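Local coordinates for protein probable glutathione reductase (Sinorhizobium meliloti, PDB 4DNA) that probably reduces glutathione disulfide to glutathione at the expense of NADPH, working as an FAD-containing homodimer with a redox-active disulfide, at residues 150-158 against 234-245. Sequence-based numbering, arbitrary orientation.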
loop_
_atom_site.group_PDB
_atom_site.type_symbol
_atom_site.label_atom_id
_atom_site.label_comp_id
_atom_site.label_asym_id
_atom_site.label_seq_id
_atom_site.Cartn_x
_atom_site.Cartn_y
_atom_site.Cartn_z
ATOM N N ALA A 150 42.104 -1.191 4.433
ATOM C CA ALA A 150 42.905 -2.002 3.529
ATOM C C ALA A 150 42.908 -1.474 2.085
ATOM O O ALA A 150 43.889 -1.661 1.361
ATOM C CB ALA A 150 42.448 -3.454 3.576
ATOM N N LEU A 151 41.825 -0.820 1.664
ATOM C CA LEU A 151 41.773 -0.249 0.315
ATOM C C LEU A 151 42.602 1.037 0.186
ATOM O O LEU A 151 42.349 2.012 0.909
ATOM C CB LEU A 151 40.330 0.028 -0.109
ATOM C CG LEU A 151 40.170 0.818 -1.417
ATOM C CD1 LEU A 151 40.313 -0.102 -2.624
ATOM C CD2 LEU A 151 38.850 1.569 -1.459
ATOM N N PRO A 152 43.586 1.051 -0.742
ATOM C CA PRO A 152 44.326 2.290 -1.015
ATOM C C PRO A 152 43.372 3.414 -1.410
ATOM O O PRO A 152 42.433 3.187 -2.177
ATOM C CB PRO A 152 45.218 1.913 -2.203
ATOM C CG PRO A 152 45.383 0.439 -2.092
ATOM C CD PRO A 152 44.064 -0.066 -1.580
ATOM N N GLY A 153 43.589 4.606 -0.867
ATOM C CA GLY A 153 42.773 5.758 -1.225
ATOM C C GLY A 153 41.331 5.708 -0.743
ATOM O O GLY A 153 40.466 6.380 -1.303
ATOM N N HIS A 154 41.073 4.921 0.300
ATOM C CA HIS A 154 39.740 4.831 0.905
ATOM C C HIS A 154 39.307 6.137 1.501
ATOM O O HIS A 154 38.114 6.439 1.558
ATOM C CB HIS A 154 39.701 3.744 1.976
ATOM C CG HIS A 154 40.656 3.981 3.128
ATOM N ND1 HIS A 154 41.902 3.467 3.155
ATOM C CD2 HIS A 154 40.502 4.708 4.313
ATOM C CE1 HIS A 154 42.519 3.850 4.290
ATOM N NE2 HIS A 154 41.660 4.606 4.999
ATOM N N GLU A 155 40.280 6.927 1.951
ATOM C CA GLU A 155 40.011 8.228 2.550
ATOM C C GLU A 155 39.424 9.217 1.521
ATOM O O GLU A 155 39.055 10.337 1.857
ATOM C CB GLU A 155 41.272 8.779 3.255
ATOM C CG GLU A 155 42.410 9.272 2.351
ATOM C CD GLU A 155 43.232 8.169 1.679
ATOM O OE1 GLU A 155 43.441 7.074 2.269
ATOM O OE2 GLU A 155 43.691 8.412 0.539
ATOM N N LEU A 156 39.316 8.780 0.272
ATOM C CA LEU A 156 38.743 9.607 -0.785
ATOM C C LEU A 156 37.257 9.282 -1.039
ATOM O O LEU A 156 36.568 9.989 -1.787
ATOM C CB LEU A 156 39.579 9.469 -2.065
ATOM C CG LEU A 156 41.101 9.607 -1.883
ATOM C CD1 LEU A 156 41.842 9.151 -3.124
ATOM C CD2 LEU A 156 41.507 11.022 -1.514
ATOM N N CYS A 157 36.770 8.225 -0.393
ATOM C CA CYS A 157 35.431 7.724 -0.627
ATOM C C CYS A 157 34.434 8.276 0.368
ATOM O O CYS A 157 34.814 8.950 1.322
ATOM C CB CYS A 157 35.443 6.213 -0.549
ATOM S SG CYS A 157 36.418 5.482 -1.865
ATOM N N ILE A 158 33.153 8.001 0.146
ATOM C CA ILE A 158 32.128 8.455 1.075
ATOM C C ILE A 158 31.328 7.307 1.692
ATOM O O ILE A 158 31.313 6.193 1.169
ATOM C CB ILE A 158 31.185 9.507 0.451
ATOM C CG1 ILE A 158 30.533 8.987 -0.832
ATOM C CG2 ILE A 158 31.926 10.805 0.203
ATOM C CD1 ILE A 158 29.334 9.803 -1.263
ATOM N N ILE A 234 36.734 -3.142 -6.191
ATOM C CA ILE A 234 37.640 -1.998 -6.417
ATOM C C ILE A 234 39.066 -2.294 -5.909
ATOM O O ILE A 234 39.251 -2.545 -4.715
ATOM C CB ILE A 234 37.091 -0.689 -5.801
ATOM C CG1 ILE A 234 35.849 -0.231 -6.557
ATOM C CG2 ILE A 234 38.134 0.421 -5.840
ATOM C CD1 ILE A 234 35.088 0.883 -5.879
ATOM N N GLN A 235 40.050 -2.288 -6.823
ATOM C CA GLN A 235 41.478 -2.498 -6.488
ATOM C C GLN A 235 42.004 -1.345 -5.619
ATOM O O GLN A 235 42.648 -1.572 -4.587
ATOM C CB GLN A 235 42.380 -2.608 -7.744
ATOM C CG GLN A 235 41.890 -3.460 -8.910
ATOM C CD GLN A 235 42.248 -4.930 -8.793
ATOM O OE1 GLN A 235 42.002 -5.563 -7.767
ATOM N NE2 GLN A 235 42.811 -5.487 -9.860
ATOM N N SER A 236 41.729 -0.112 -6.062
ATOM C CA SER A 236 42.170 1.117 -5.387
ATOM C C SER A 236 41.453 2.354 -5.926
ATOM O O SER A 236 40.999 2.377 -7.077
ATOM C CB SER A 236 43.669 1.314 -5.566
ATOM O OG SER A 236 43.951 1.555 -6.927
ATOM N N VAL A 237 41.376 3.384 -5.090
ATOM C CA VAL A 237 40.836 4.663 -5.506
ATOM C C VAL A 237 41.947 5.693 -5.456
ATOM O O VAL A 237 42.779 5.680 -4.541
ATOM C CB VAL A 237 39.667 5.130 -4.608
ATOM C CG1 VAL A 237 39.047 6.411 -5.148
ATOM C CG2 VAL A 237 38.593 4.059 -4.500
ATOM N N SER A 238 41.960 6.573 -6.456
ATOM C CA SER A 238 42.812 7.754 -6.440
ATOM C C SER A 238 42.098 8.985 -7.037
ATOM O O SER A 238 41.129 8.853 -7.801
ATOM C CB SER A 238 44.113 7.484 -7.181
ATOM O OG SER A 238 43.924 7.713 -8.559
ATOM N N ALA A 239 42.599 10.170 -6.678
ATOM C CA ALA A 239 42.105 11.453 -7.185
ATOM C C ALA A 239 42.860 11.922 -8.438
ATOM O O ALA A 239 44.092 11.808 -8.511
ATOM C CB ALA A 239 42.193 12.511 -6.095
ATOM N N ASP A 240 42.117 12.452 -9.412
ATOM C CA ASP A 240 42.705 13.009 -10.631
ATOM C C ASP A 240 42.992 14.505 -10.472
ATOM O O ASP A 240 42.857 15.059 -9.375
ATOM C CB ASP A 240 41.819 12.723 -11.859
ATOM C CG ASP A 240 40.576 13.613 -11.932
ATOM O OD1 ASP A 240 40.345 14.438 -11.018
ATOM O OD2 ASP A 240 39.823 13.479 -12.925
ATOM N N ALA A 241 43.384 15.153 -11.566
ATOM C CA ALA A 241 43.717 16.576 -11.544
ATOM C C ALA A 241 42.527 17.426 -11.099
ATOM O O ALA A 241 42.698 18.399 -10.361
ATOM C CB ALA A 241 44.233 17.028 -12.905
ATOM N N ASP A 242 41.322 17.027 -11.511
ATOM C CA ASP A 242 40.120 17.857 -11.334
ATOM C C ASP A 242 39.343 17.650 -10.034
ATOM O O ASP A 242 38.250 18.191 -9.882
ATOM C CB ASP A 242 39.179 17.685 -12.529
ATOM C CG ASP A 242 39.858 17.972 -13.850
ATOM O OD1 ASP A 242 40.781 18.821 -13.906
ATOM O OD2 ASP A 242 39.459 17.337 -14.843
ATOM N N GLY A 243 39.903 16.876 -9.106
ATOM C CA GLY A 243 39.212 16.545 -7.855
ATOM C C GLY A 243 38.322 15.308 -7.937
ATOM O O GLY A 243 37.902 14.766 -6.910
ATOM N N ARG A 244 38.038 14.868 -9.163
ATOM C CA ARG A 244 37.267 13.655 -9.413
ATOM C C ARG A 244 38.019 12.403 -8.978
ATOM O O ARG A 244 39.239 12.435 -8.823
ATOM C CB ARG A 244 36.888 13.561 -10.893
ATOM C CG ARG A 244 35.539 14.182 -11.199
ATOM C CD ARG A 244 35.070 13.865 -12.602
ATOM N NE ARG A 244 35.385 14.945 -13.533
ATOM C CZ ARG A 244 34.547 15.926 -13.856
ATOM N NH1 ARG A 244 34.924 16.862 -14.712
ATOM N NH2 ARG A 244 33.327 15.964 -13.334
ATOM N N ARG A 245 37.285 11.309 -8.784
ATOM C CA ARG A 245 37.862 10.058 -8.300
ATOM C C ARG A 245 37.985 8.995 -9.374
ATOM O O ARG A 245 37.026 8.680 -10.089
ATOM C CB ARG A 245 37.067 9.509 -7.116
ATOM C CG ARG A 245 37.356 10.206 -5.797
ATOM C CD ARG A 245 36.521 11.464 -5.607
ATOM N NE ARG A 245 36.634 11.947 -4.234
ATOM C CZ ARG A 245 37.525 12.841 -3.818
ATOM N NH1 ARG A 245 37.555 13.185 -2.548
ATOM N NH2 ARG A 245 38.390 13.395 -4.661
#
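Val237 N donates a nearly straight hydrogen bond to Pro152 O (3.1 Å, 176° at the hydrogen), fastening the loop 150-158 to strand 234-239. Pro152 O belongs to a type II turn from Leu151 to His154, and one residue on, Gly153 CA makes a CH...O contact with Val237 O. The positive phi of Gly153 favours glycine. The turn is braced within the loop: His154 ND1 lies 2.7 Å from Leu151 O, which also accepts the backbone N-H of His154.

Val237 CG2 is the meeting point for Cys157 SG at 3.7 Å and Leu151 CD2 at 3.9 Å. With CG anti to the backbone N (chi1 171°), Leu151 lays CD1 against the strand backbone, 3.4 Å from both Ile234 O and Gln235 O, while Leu156 CD1 rests at Ser238 CA.

Arg245 bends at chi2 (85°), bringing NE to Leu156 O in a weak bond, with Leu156 CB above one guanidinium face, toward its rim. With an alanine in place of Arg245, Leu156 O would probably lose this donor and Leu156 CB the flat group packed against it.

Strand 234-239 is an edge of a three-stranded antiparallel sheet beside 245-249; at the segment's end, Ile158 pairs with strand 259-262, outermost in the parallel sheet of the probable NADP-binding domain.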